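Local coordinates for protein methyltransferase 1 (PDB 2I2X) that transfers the methyl group of methanol to the cob(I)amide cofactor of its corrinoid partner MtaC, a step of methanogenesis from methanol, at residues G379-K384 and K394-E399; Y372-R377 and C401-E406; G37-E42 and Y335-M340; M17-S22 and N341-T346. All coordinates share one frame; numbering follows the deposited sequence.

Interaction 1. Residues G379-K384 and K394-E399; sequences GQSIVK and KNAAIE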
loop_
_atom_site.group_PDB
_atom_site.type_symbol
_atom_site.label_atom_id
_atom_site.label_comp_id
_atom_site.label_asym_id
_atom_site.label_seq_id
_atom_site.Cartn_x
_atom_site.Cartn_y
_atom_site.Cartn_z
ATOM N N GLY A 379 -20.051 18.317 -19.091
ATOM C CA GLY A 379 -21.124 18.897 -18.275
ATOM C C GLY A 379 -22.108 19.784 -19.054
ATOM O O GLY A 379 -23.334 19.612 -18.909
ATOM N N GLN A 380 -21.586 20.719 -19.863
ATOM C CA GLN A 380 -22.427 21.679 -20.607
ATOM C C GLN A 380 -23.283 20.973 -21.676
ATOM O O GLN A 380 -24.416 21.397 -21.976
ATOM C CB GLN A 380 -21.593 22.775 -21.290
ATOM C CG GLN A 380 -21.046 23.842 -20.370
ATOM C CD GLN A 380 -19.969 24.707 -21.033
ATOM O OE1 GLN A 380 -19.030 24.197 -21.659
ATOM N NE2 GLN A 380 -20.090 26.019 -20.875
ATOM N N SER A 381 -22.737 19.895 -22.229
ATOM C CA SER A 381 -23.386 19.210 -23.317
ATOM C C SER A 381 -24.546 18.401 -22.757
ATOM O O SER A 381 -25.537 18.137 -23.460
ATOM C CB SER A 381 -22.394 18.321 -24.075
ATOM O OG SER A 381 -22.159 17.116 -23.381
ATOM N N ILE A 382 -24.443 18.034 -21.488
ATOM C CA ILE A 382 -25.533 17.335 -20.821
ATOM C C ILE A 382 -26.708 18.259 -20.494
ATOM O O ILE A 382 -27.857 17.922 -20.783
ATOM C CB ILE A 382 -25.030 16.626 -19.534
ATOM C CG1 ILE A 382 -24.006 15.528 -19.929
ATOM C CG2 ILE A 382 -26.221 16.105 -18.658
ATOM C CD1 ILE A 382 -23.160 15.039 -18.796
ATOM N N VAL A 383 -26.435 19.413 -19.882
ATOM C CA VAL A 383 -27.515 20.216 -19.331
ATOM C C VAL A 383 -28.319 20.871 -20.452
ATOM O O VAL A 383 -29.514 21.146 -20.286
ATOM C CB VAL A 383 -27.020 21.267 -18.283
ATOM C CG1 VAL A 383 -26.343 20.575 -17.117
ATOM C CG2 VAL A 383 -26.092 22.301 -18.918
ATOM N N LYS A 384 -27.679 21.080 -21.604
ATOM C CA LYS A 384 -28.370 21.693 -22.746
ATOM C C LYS A 384 -29.582 20.870 -23.232
ATOM O O LYS A 384 -30.407 21.402 -23.957
ATOM C CB LYS A 384 -27.403 22.100 -23.888
ATOM C CG LYS A 384 -26.834 20.950 -24.714
ATOM C CD LYS A 384 -25.909 21.422 -25.824
ATOM C CE LYS A 384 -25.814 20.331 -26.870
ATOM N NZ LYS A 384 -24.437 19.990 -27.335
ATOM N N LYS A 394 -26.475 11.012 -25.191
ATOM C CA LYS A 394 -25.888 11.028 -26.531
ATOM C C LYS A 394 -25.003 12.270 -26.706
ATOM O O LYS A 394 -23.916 12.159 -27.280
ATOM C CB LYS A 394 -26.963 10.943 -27.600
ATOM C CG LYS A 394 -26.460 10.843 -29.036
ATOM C CD LYS A 394 -27.538 10.211 -29.950
ATOM C CE LYS A 394 -28.685 11.204 -30.358
ATOM N NZ LYS A 394 -28.201 12.436 -31.093
ATOM N N ASN A 395 -25.448 13.432 -26.202
ATOM C CA ASN A 395 -24.671 14.665 -26.326
ATOM C C ASN A 395 -23.278 14.468 -25.683
ATOM O O ASN A 395 -22.255 14.846 -26.256
ATOM C CB ASN A 395 -25.389 15.856 -25.665
ATOM C CG ASN A 395 -26.696 16.284 -26.409
ATOM O OD1 ASN A 395 -26.972 15.854 -27.533
ATOM N ND2 ASN A 395 -27.480 17.138 -25.763
ATOM N N ALA A 396 -23.254 13.825 -24.522
ATOM C CA ALA A 396 -22.040 13.663 -23.757
ATOM C C ALA A 396 -21.085 12.783 -24.535
ATOM O O ALA A 396 -19.899 13.105 -24.674
ATOM C CB ALA A 396 -22.343 13.074 -22.361
ATOM N N ALA A 397 -21.601 11.687 -25.058
ATOM C CA ALA A 397 -20.825 10.755 -25.857
ATOM C C ALA A 397 -20.206 11.430 -27.080
ATOM O O ALA A 397 -19.042 11.181 -27.406
ATOM C CB ALA A 397 -21.731 9.584 -26.289
ATOM N N ILE A 398 -20.976 12.292 -27.752
ATOM C CA ILE A 398 -20.489 12.959 -28.974
ATOM C C ILE A 398 -19.520 14.078 -28.626
ATOM O O ILE A 398 -18.535 14.298 -29.337
ATOM C CB ILE A 398 -21.652 13.476 -29.883
ATOM C CG1 ILE A 398 -22.359 12.286 -30.556
ATOM C CG2 ILE A 398 -21.125 14.460 -30.951
ATOM C CD1 ILE A 398 -23.743 12.638 -31.170
ATOM N N GLU A 399 -19.825 14.793 -27.542
ATOM C CA GLU A 399 -18.953 15.838 -27.043
ATOM C C GLU A 399 -17.606 15.239 -26.624
ATOM O O GLU A 399 -16.543 15.840 -26.837
ATOM C CB GLU A 399 -19.589 16.547 -25.853
ATOM C CG GLU A 399 -18.910 17.853 -25.491
ATOM C CD GLU A 399 -19.221 18.988 -26.450
ATOM O OE1 GLU A 399 -20.284 18.954 -27.129
ATOM O OE2 GLU A 399 -18.397 19.929 -26.511
HETATM O O HOH W 1 -22.832 17.899 -27.969
#
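Helix 379-383 and helix 394-399 run nearly antiparallel, at 151° between their directions, and their axes approach to 8.0 Å. The CA atoms of Ser381 and Asn395 are the nearest pair. Small side chains fill this close approach. Ser381 OG sits between its own backbone N and carbonyl carbon (chi1 79°), where it also hydrogen-bonds Val378 O. From there Ser381 OG reaches to 3.5 Å from Ala396 CA. Ser381 CB meets the CB and CG of Glu399. Beside this pair, Ile382 CG1 rests on Ala396 CB at 3.8 Å, and the Ile382 side chain goes on to touch helices 240-259 and 273-280.

The two helices are successive in the chain and form an antiparallel hairpin in the helical part of MtaB, away from the zinc and corrinoid sites. Polar groups line the other flank. Asn395 ND2 donates to Ser381 O at 3.2 Å, with an N-H...O angle of 147°. The donor comes in nearly along the C=O axis, and the oxygen lies close to the amide plane. The same ND2 also bonds Asp385 OD1. Lys384 runs aslant past the Asn395 amide, with CE 3.8 Å from ND2. Lys384 NZ is 4.3 Å from Glu399 OE1, too far for a salt bridge. A water joins them, 2.7 Å from Lys384 NZ and 2.9 Å from Glu399 OE1. Glu399 OE2 is paired with Arg377 NE.

Interaction 2. Residues Y372-R377 and C401-E406; sequences YDNAYR and CNIIEE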
loop_
_atom_site.group_PDB
_atom_site.type_symbol
_atom_site.label_atom_id
_atom_site.label_comp_id
_atom_site.label_asym_id
_atom_site.label_seq_id
_atom_site.Cartn_x
_atom_site.Cartn_y
_atom_site.Cartn_z
ATOM N N TYR A 372 -10.540 18.678 -15.622
ATOM C CA TYR A 372 -11.682 19.444 -15.143
ATOM C C TYR A 372 -12.220 20.432 -16.185
ATOM O O TYR A 372 -13.426 20.672 -16.217
ATOM C CB TYR A 372 -11.389 20.132 -13.792
ATOM C CG TYR A 372 -10.448 21.313 -13.915
ATOM C CD1 TYR A 372 -9.062 21.130 -13.868
ATOM C CD2 TYR A 372 -10.948 22.623 -14.133
ATOM C CE1 TYR A 372 -8.193 22.222 -14.017
ATOM C CE2 TYR A 372 -10.088 23.715 -14.293
ATOM C CZ TYR A 372 -8.711 23.515 -14.232
ATOM O OH TYR A 372 -7.847 24.593 -14.396
ATOM N N ASP A 373 -11.374 21.003 -17.033
ATOM C CA ASP A 373 -11.920 21.858 -18.102
ATOM C C ASP A 373 -12.763 21.077 -19.113
ATOM O O ASP A 373 -13.824 21.558 -19.531
ATOM C CB ASP A 373 -10.858 22.689 -18.822
ATOM C CG ASP A 373 -9.797 21.836 -19.439
ATOM O OD1 ASP A 373 -9.517 20.776 -18.830
ATOM O OD2 ASP A 373 -9.237 22.198 -20.515
ATOM N N ASN A 374 -12.282 19.905 -19.519
ATOM C CA ASN A 374 -13.019 19.022 -20.415
ATOM C C ASN A 374 -14.239 18.386 -19.736
ATOM O O ASN A 374 -15.311 18.242 -20.352
ATOM C CB ASN A 374 -12.093 17.960 -21.005
ATOM C CG ASN A 374 -11.050 18.570 -21.917
ATOM O OD1 ASN A 374 -11.366 19.503 -22.656
ATOM N ND2 ASN A 374 -9.788 18.064 -21.868
ATOM N N ALA A 375 -14.079 17.999 -18.480
ATOM C CA ALA A 375 -15.200 17.471 -17.731
ATOM C C ALA A 375 -16.359 18.500 -17.708
ATOM O O ALA A 375 -17.535 18.133 -17.885
ATOM C CB ALA A 375 -14.764 17.090 -16.333
ATOM N N TYR A 376 -16.012 19.771 -17.513
ATOM C CA TYR A 376 -16.980 20.863 -17.445
ATOM C C TYR A 376 -17.713 20.969 -18.788
ATOM O O TYR A 376 -18.935 21.112 -18.837
ATOM C CB TYR A 376 -16.274 22.191 -17.110
ATOM C CG TYR A 376 -17.215 23.356 -16.943
ATOM C CD1 TYR A 376 -17.577 24.171 -18.040
ATOM C CD2 TYR A 376 -17.771 23.637 -15.692
ATOM C CE1 TYR A 376 -18.497 25.246 -17.876
ATOM C CE2 TYR A 376 -18.660 24.699 -15.501
ATOM C CZ TYR A 376 -19.036 25.497 -16.579
ATOM O OH TYR A 376 -19.927 26.528 -16.331
ATOM N N ARG A 377 -16.951 20.894 -19.868
ATOM C CA ARG A 377 -17.494 20.976 -21.218
ATOM C C ARG A 377 -18.504 19.830 -21.453
ATOM O O ARG A 377 -19.605 20.066 -21.975
ATOM C CB ARG A 377 -16.353 20.966 -22.236
ATOM C CG ARG A 377 -16.754 20.985 -23.680
ATOM C CD ARG A 377 -15.541 20.980 -24.613
ATOM N NE ARG A 377 -15.889 20.630 -25.998
ATOM C CZ ARG A 377 -15.027 20.627 -27.028
ATOM N NH1 ARG A 377 -13.748 20.947 -26.853
ATOM N NH2 ARG A 377 -15.443 20.282 -28.244
ATOM N N CYS A 401 -16.197 12.533 -27.935
ATOM C CA CYS A 401 -15.516 12.311 -29.229
ATOM C C CYS A 401 -14.871 13.583 -29.763
ATOM O O CYS A 401 -13.693 13.551 -30.200
ATOM C CB CYS A 401 -16.460 11.726 -30.288
ATOM S SG CYS A 401 -17.062 10.049 -29.919
ATOM N N ASN A 402 -15.617 14.694 -29.712
ATOM C CA ASN A 402 -15.076 15.997 -30.114
ATOM C C ASN A 402 -13.855 16.381 -29.303
ATOM O O ASN A 402 -12.835 16.808 -29.859
ATOM C CB ASN A 402 -16.132 17.096 -30.010
ATOM C CG ASN A 402 -17.276 16.905 -31.010
ATOM O OD1 ASN A 402 -17.110 16.264 -32.069
ATOM N ND2 ASN A 402 -18.441 17.459 -30.675
ATOM N N ILE A 403 -13.967 16.199 -27.988
ATOM C CA ILE A 403 -12.905 16.539 -27.073
ATOM C C ILE A 403 -11.635 15.751 -27.350
ATOM O O ILE A 403 -10.575 16.362 -27.496
ATOM C CB ILE A 403 -13.346 16.422 -25.600
ATOM C CG1 ILE A 403 -14.303 17.577 -25.290
ATOM C CG2 ILE A 403 -12.098 16.451 -24.673
ATOM C CD1 ILE A 403 -15.159 17.362 -24.106
ATOM N N ILE A 404 -11.749 14.423 -27.465
ATOM C CA ILE A 404 -10.578 13.567 -27.747
ATOM C C ILE A 404 -9.963 13.939 -29.105
ATOM O O ILE A 404 -8.746 13.981 -29.250
ATOM C CB ILE A 404 -10.922 12.039 -27.717
ATOM C CG1 ILE A 404 -11.534 11.593 -26.385
ATOM C CG2 ILE A 404 -9.702 11.175 -28.109
ATOM C CD1 ILE A 404 -10.747 12.025 -25.137
ATOM N N GLU A 405 -10.805 14.231 -30.088
ATOM C CA GLU A 405 -10.339 14.629 -31.413
ATOM C C GLU A 405 -9.523 15.903 -31.368
ATOM O O GLU A 405 -8.479 15.990 -32.031
ATOM C CB GLU A 405 -11.517 14.802 -32.400
ATOM C CG GLU A 405 -11.837 13.564 -33.180
ATOM C CD GLU A 405 -13.217 13.565 -33.886
ATOM O OE1 GLU A 405 -13.673 12.455 -34.232
ATOM O OE2 GLU A 405 -13.854 14.615 -34.112
ATOM N N GLU A 406 -9.998 16.897 -30.613
ATOM C CA GLU A 406 -9.258 18.151 -30.509
ATOM C C GLU A 406 -7.938 17.855 -29.809
ATOM O O GLU A 406 -6.883 18.329 -30.239
ATOM C CB GLU A 406 -10.046 19.235 -29.767
ATOM C CG GLU A 406 -11.246 19.743 -30.548
ATOM C CD GLU A 406 -12.221 20.554 -29.685
ATOM O OE1 GLU A 406 -11.772 21.181 -28.671
ATOM O OE2 GLU A 406 -13.430 20.564 -30.031
#
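The Arg377 guanidinium has Ile403 over one face and the Glu406 carboxylate at its edge. Ile403 CG1 lies toward the rim of that face, 3.5 Å from Arg377 NE. At the edge is a bidentate, end-on salt bridge. Arg377 NH1 bonds Glu406 OE1 at 2.7 Å, and NH2 bonds OE2 of the same glutamate at 2.7 Å. Both N-H...O angles are 164°. Each oxygen lies almost in the guanidinium plane, but the carboxylate is turned 33° against it and is met from above its own plane. NE serves a second carboxylate, that of Glu399. Asn402 CB adds an oblique contact to Arg377 NH2 at 3.7 Å.

Arg377 is fully extended, with CG anti to the backbone N, so it meets Glu406 tip to tip. The extended chain spans helix axes whose closest approach is 10.9 Å. Ile403 fills part of the gap. Its CD1 packs on Arg377 CD, and Ile403 CG2 touches Asn374 CG at 3.6 Å. Asn374 ND2 bonds Tyr368 O.

The contact belongs to an antiparallel pair of successive helices, 372-383 and 389-409. Helix 273-280 packs on the first at Ala375, and helix 416-430 packs on the second at Cys401 and Ile404.

Interaction 3. Residues G37-E42 and Y335-M340; sequences GYTIPE and YDCALM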
loop_
_atom_site.group_PDB
_atom_site.type_symbol
_atom_site.label_atom_id
_atom_site.label_comp_id
_atom_site.label_asym_id
_atom_site.label_seq_id
_atom_site.Cartn_x
_atom_site.Cartn_y
_atom_site.Cartn_z
ATOM N N GLY A 37 -14.100 23.415 2.504
ATOM C CA GLY A 37 -12.811 24.079 2.690
ATOM C C GLY A 37 -11.719 23.119 3.178
ATOM O O GLY A 37 -10.712 23.566 3.653
ATOM N N TYR A 38 -11.939 21.798 3.083
ATOM C CA TYR A 38 -10.873 20.819 3.332
ATOM C C TYR A 38 -11.174 19.435 2.739
ATOM O O TYR A 38 -12.306 18.958 2.840
ATOM C CB TYR A 38 -10.529 20.691 4.827
ATOM C CG TYR A 38 -11.651 20.246 5.740
ATOM C CD1 TYR A 38 -12.481 21.175 6.375
ATOM C CD2 TYR A 38 -11.866 18.900 5.983
ATOM C CE1 TYR A 38 -13.507 20.757 7.239
ATOM C CE2 TYR A 38 -12.881 18.463 6.846
ATOM C CZ TYR A 38 -13.698 19.394 7.476
ATOM O OH TYR A 38 -14.666 18.927 8.364
ATOM N N THR A 39 -10.157 18.803 2.152
ATOM C CA THR A 39 -10.297 17.443 1.651
ATOM C C THR A 39 -10.255 16.455 2.814
ATOM O O THR A 39 -9.640 16.732 3.845
ATOM C CB THR A 39 -9.192 17.098 0.642
ATOM O OG1 THR A 39 -7.905 17.267 1.263
ATOM C CG2 THR A 39 -9.292 17.994 -0.609
ATOM N N ILE A 40 -10.914 15.311 2.658
ATOM C CA ILE A 40 -10.975 14.309 3.727
ATOM C C ILE A 40 -10.601 12.929 3.202
ATOM O O ILE A 40 -11.124 12.505 2.161
ATOM C CB ILE A 40 -12.377 14.186 4.315
ATOM C CG1 ILE A 40 -12.872 15.520 4.863
ATOM C CG2 ILE A 40 -12.392 13.175 5.426
ATOM C CD1 ILE A 40 -14.380 15.647 4.746
ATOM N N PRO A 41 -9.701 12.212 3.920
ATOM C CA PRO A 41 -9.423 10.845 3.467
ATOM C C PRO A 41 -10.596 9.925 3.767
ATOM O O PRO A 41 -11.257 10.073 4.793
ATOM C CB PRO A 41 -8.179 10.450 4.281
ATOM C CG PRO A 41 -8.268 11.283 5.537
ATOM C CD PRO A 41 -8.926 12.577 5.125
ATOM N N GLU A 42 -10.837 8.974 2.869
ATOM C CA GLU A 42 -11.919 7.994 3.009
ATOM C C GLU A 42 -11.303 6.608 2.830
ATOM O O GLU A 42 -10.902 6.228 1.719
ATOM C CB GLU A 42 -13.036 8.248 1.975
ATOM C CG GLU A 42 -14.231 7.228 1.996
ATOM C CD GLU A 42 -15.601 7.792 1.430
ATOM O OE1 GLU A 42 -15.637 8.691 0.539
ATOM O OE2 GLU A 42 -16.666 7.339 1.906
ATOM N N TYR A 335 -2.229 11.979 4.224
ATOM C CA TYR A 335 -1.149 12.868 3.867
ATOM C C TYR A 335 -1.437 13.554 2.528
ATOM O O TYR A 335 -1.151 14.737 2.359
ATOM C CB TYR A 335 0.173 12.094 3.827
ATOM C CG TYR A 335 0.988 12.124 5.107
ATOM C CD1 TYR A 335 1.397 13.339 5.674
ATOM C CD2 TYR A 335 1.384 10.945 5.730
ATOM C CE1 TYR A 335 2.161 13.384 6.831
ATOM C CE2 TYR A 335 2.147 10.977 6.897
ATOM C CZ TYR A 335 2.529 12.202 7.453
ATOM O OH TYR A 335 3.331 12.236 8.596
ATOM N N ASP A 336 -2.004 12.807 1.571
ATOM C CA ASP A 336 -2.415 13.388 0.285
ATOM C C ASP A 336 -3.378 14.517 0.588
ATOM O O ASP A 336 -3.288 15.577 -0.017
ATOM C CB ASP A 336 -3.098 12.362 -0.637
ATOM C CG ASP A 336 -2.133 11.351 -1.213
ATOM O OD1 ASP A 336 -0.938 11.663 -1.316
ATOM O OD2 ASP A 336 -2.557 10.223 -1.544
ATOM N N CYS A 337 -4.291 14.293 1.536
ATOM C CA CYS A 337 -5.214 15.346 1.917
ATOM C C CYS A 337 -4.486 16.517 2.558
ATOM O O CYS A 337 -4.821 17.673 2.280
ATOM C CB CYS A 337 -6.361 14.829 2.796
ATOM S SG CYS A 337 -7.597 13.742 1.891
ATOM N N ALA A 338 -3.474 16.247 3.382
ATOM C CA ALA A 338 -2.799 17.328 4.090
ATOM C C ALA A 338 -2.117 18.326 3.115
ATOM O O ALA A 338 -2.130 19.547 3.339
ATOM C CB ALA A 338 -1.818 16.786 5.159
ATOM N N LEU A 339 -1.597 17.806 2.015
ATOM C CA LEU A 339 -0.975 18.602 0.956
ATOM C C LEU A 339 -2.017 19.501 0.339
ATOM O O LEU A 339 -1.830 20.729 0.173
ATOM C CB LEU A 339 -0.368 17.676 -0.123
ATOM C CG LEU A 339 0.387 18.395 -1.243
ATOM C CD1 LEU A 339 1.641 19.114 -0.681
ATOM C CD2 LEU A 339 0.728 17.448 -2.432
ATOM N N MET A 340 -3.148 18.893 0.013
ATOM C CA MET A 340 -4.219 19.645 -0.603
ATOM C C MET A 340 -4.667 20.712 0.383
ATOM O O MET A 340 -4.797 21.863 -0.008
ATOM C CB MET A 340 -5.360 18.728 -1.055
ATOM C CG MET A 340 -5.089 18.035 -2.414
ATOM S SD MET A 340 -6.477 16.998 -2.951
ATOM C CE MET A 340 -6.347 15.574 -1.851
#
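In this TIM barrel, helix 325-345 packs against strand 40-43, which lies between strands 80-86 and 309-311 of the parallel sheet. Cys337 SG sits against the Ile40-Pro41 peptide bond, 3.4 Å from Ile40 C and 3.3 Å from Pro41 N. Pro41 CD also packs on it, 3.7 Å from Cys337 SG. The Cys337 chi1 of -70° places SG beside its own backbone N, anti to the carbonyl carbon, and against the strand.

Close polar contact comes from Thr39. Its hydroxyl meets the helix at Cys337, with Thr39 OG1 3.3 Å from Cys337 CB. Thr39 OG1 is also 3.3 Å from Cys337 O, but the angle of this one approach is too poor for a hydrogen bond. The Thr39 backbone N probably hydrogen-bonds Asn341 OD1, one residue beyond 335-340. Asp336 forms a salt bridge with Lys289 of the second copy of this protein.

Among apolar contacts, Pro41 also touches Leu333, Ala334 and Met73. Tyr335 and Leu339 pack on the second copy.

Met340 lies roughly perpendicular to Thr39. Its chain bends at chi3 (-74°), and both SD and CE approach the threonine. Thr39 CG2 lies 3.8 Å from Met340 SD, while Thr39 OG1 is 3.7 Å from Met340 CB.

Interaction 4. Residues M17-S22 and N341-T346; sequences MTFGVS and NTALET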
loop_
_atom_site.group_PDB
_atom_site.type_symbol
_atom_site.label_atom_id
_atom_site.label_comp_id
_atom_site.label_asym_id
_atom_site.label_seq_id
_atom_site.Cartn_x
_atom_site.Cartn_y
_atom_site.Cartn_z
ATOM N N MET A 17 -13.909 25.643 -10.192
ATOM C CA MET A 17 -13.795 24.360 -9.517
ATOM C C MET A 17 -12.414 24.155 -8.846
ATOM O O MET A 17 -11.350 24.525 -9.388
ATOM C CB MET A 17 -14.092 23.232 -10.487
ATOM C CG MET A 17 -15.523 23.283 -11.077
ATOM S SD MET A 17 -15.784 21.977 -12.289
ATOM C CE MET A 17 -16.130 20.672 -11.142
ATOM N N THR A 18 -12.457 23.570 -7.660
ATOM C CA THR A 18 -11.265 23.280 -6.929
ATOM C C THR A 18 -11.521 22.080 -6.018
ATOM O O THR A 18 -12.674 21.612 -5.889
ATOM C CB THR A 18 -10.746 24.530 -6.154
ATOM O OG1 THR A 18 -9.349 24.385 -5.918
ATOM C CG2 THR A 18 -11.458 24.728 -4.811
ATOM N N PHE A 19 -10.448 21.581 -5.391
ATOM C CA PHE A 19 -10.592 20.474 -4.458
ATOM C C PHE A 19 -10.966 20.940 -3.030
ATOM O O PHE A 19 -10.678 22.085 -2.654
ATOM C CB PHE A 19 -9.361 19.582 -4.496
ATOM C CG PHE A 19 -8.032 20.321 -4.323
ATOM C CD1 PHE A 19 -7.075 20.282 -5.326
ATOM C CD2 PHE A 19 -7.728 20.978 -3.136
ATOM C CE1 PHE A 19 -5.823 20.925 -5.161
ATOM C CE2 PHE A 19 -6.515 21.618 -2.966
ATOM C CZ PHE A 19 -5.538 21.596 -3.980
ATOM N N GLY A 20 -11.649 20.086 -2.270
ATOM C CA GLY A 20 -12.047 20.397 -0.896
ATOM C C GLY A 20 -13.120 21.462 -0.728
ATOM O O GLY A 20 -13.580 21.771 0.406
ATOM N N VAL A 21 -13.509 22.067 -1.843
ATOM C CA VAL A 21 -14.683 22.917 -1.779
ATOM C C VAL A 21 -15.745 22.601 -2.813
ATOM O O VAL A 21 -15.485 22.357 -3.992
ATOM C CB VAL A 21 -14.366 24.493 -1.593
ATOM C CG1 VAL A 21 -12.896 24.804 -1.614
ATOM C CG2 VAL A 21 -15.178 25.376 -2.528
ATOM N N SER A 22 -16.963 22.577 -2.334
ATOM C CA SER A 22 -18.057 22.544 -3.266
ATOM C C SER A 22 -19.066 23.609 -2.901
ATOM O O SER A 22 -19.110 24.080 -1.753
ATOM C CB SER A 22 -18.646 21.147 -3.372
ATOM O OG SER A 22 -18.754 20.571 -2.094
ATOM N N ASN A 341 -4.850 20.363 1.662
ATOM C CA ASN A 341 -5.413 21.330 2.596
ATOM C C ASN A 341 -4.492 22.493 2.848
ATOM O O ASN A 341 -4.972 23.588 3.094
ATOM C CB ASN A 341 -5.879 20.685 3.899
ATOM C CG ASN A 341 -6.985 19.652 3.688
ATOM O OD1 ASN A 341 -7.665 19.625 2.623
ATOM N ND2 ASN A 341 -7.203 18.805 4.711
ATOM N N THR A 342 -3.172 22.260 2.771
ATOM C CA THR A 342 -2.153 23.320 2.892
ATOM C C THR A 342 -2.227 24.307 1.709
ATOM O O THR A 342 -1.986 25.515 1.866
ATOM C CB THR A 342 -0.712 22.686 2.946
ATOM O OG1 THR A 342 -0.608 21.811 4.065
ATOM C CG2 THR A 342 0.387 23.741 3.059
ATOM N N ALA A 343 -2.493 23.766 0.519
ATOM C CA ALA A 343 -2.724 24.547 -0.696
ATOM C C ALA A 343 -3.911 25.476 -0.488
ATOM O O ALA A 343 -3.847 26.681 -0.791
ATOM C CB ALA A 343 -2.963 23.625 -1.887
ATOM N N LEU A 344 -4.981 24.935 0.062
ATOM C CA LEU A 344 -6.154 25.742 0.308
ATOM C C LEU A 344 -5.832 26.863 1.301
ATOM O O LEU A 344 -6.132 28.034 1.066
ATOM C CB LEU A 344 -7.313 24.874 0.808
ATOM C CG LEU A 344 -8.015 24.005 -0.236
ATOM C CD1 LEU A 344 -8.689 22.818 0.475
ATOM C CD2 LEU A 344 -9.072 24.814 -1.114
ATOM N N GLU A 345 -5.190 26.503 2.401
ATOM C CA GLU A 345 -4.939 27.450 3.460
ATOM C C GLU A 345 -4.055 28.617 2.982
ATOM O O GLU A 345 -4.160 29.743 3.473
ATOM C CB GLU A 345 -4.340 26.706 4.662
ATOM C CG GLU A 345 -5.341 25.724 5.271
ATOM C CD GLU A 345 -6.660 26.399 5.694
ATOM O OE1 GLU A 345 -6.648 27.543 6.221
ATOM O OE2 GLU A 345 -7.711 25.769 5.535
ATOM N N THR A 346 -3.214 28.349 2.003
ATOM C CA THR A 346 -2.279 29.344 1.549
ATOM C C THR A 346 -2.693 29.890 0.198
ATOM O O THR A 346 -1.921 30.609 -0.428
ATOM C CB THR A 346 -0.830 28.774 1.468
ATOM O OG1 THR A 346 -0.776 27.670 0.528
ATOM C CG2 THR A 346 -0.362 28.346 2.861
#
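The N-terminal segment 17-22 precedes the first strand of the TIM barrel and packs against the C-terminal end of helix 325-345. Leu344 carries most of the contact. Its CB points at the segment, and CG stands anti to the carbonyl carbon (chi1 -75°). Leu344 CG lies 3.9 Å from Phe19 CE2, and the two side chains lie alongside, pointing opposite ways. The chain then forks. Leu344 CD1 lies 3.8 Å from Phe19 O and next to Gly20, whose CA is 4.4 Å from this CD1. Gly20 has positive phi (70°), and a CB on it would fall 3.0 Å from Leu344 CD1. The absence of a side chain lets the leucine sit close. The CD2 branch of Leu344 comes closer to Phe19 O, at 3.5 Å. Leu344 CD2 also meets Val21 CG1 at 3.9 Å, the two side chains set at a slant, and it has Thr18 CG2 at the limit of contact. The carbonyl oxygen of Phe19 thus faces both leucine methyls.

Phe19 takes the crowded position between its backbone N and carbonyl carbon (chi1 52°). This turns the ring toward the helix. The ring also packs on Leu352 and Met356 of helix 349-361, while Thr18 OG1 bonds Asp349. Other residues of the helix end take part in assembly contacts. Thr342 and Thr346 touch the second copy of this protein, and Glu345 forms a salt bridge with Lys11 of another protein chain. The Phe19 ring meets Ala343 edge on, with Phe19 CZ 3.9 Å from Ala343 CB, which lies near the ring plane.

From the N terminus, 17-22 opens interaction 4 and 37-42 opens interaction 3. Most of the barrel follows before helix 325-345 closes interaction 3 at 335-340 and then interaction 4 at 341-346. Interaction 3 is therefore enclosed by interaction 4. The two touch through Gly37 N with Gly20 O, a probable hydrogen bond. After this, 372-377 opens interaction 2 and 379-384 opens interaction 1, which closes first at 394-399. Interaction 2 closes around it at 401-406. The Arg377-Glu399 salt bridge joins these two. None of the loops cross. The first pair joins the N-terminal chain and first barrel strand to one helix. The second joins two later helices. Tyr376 packing on Met17 links interactions 2 and 4.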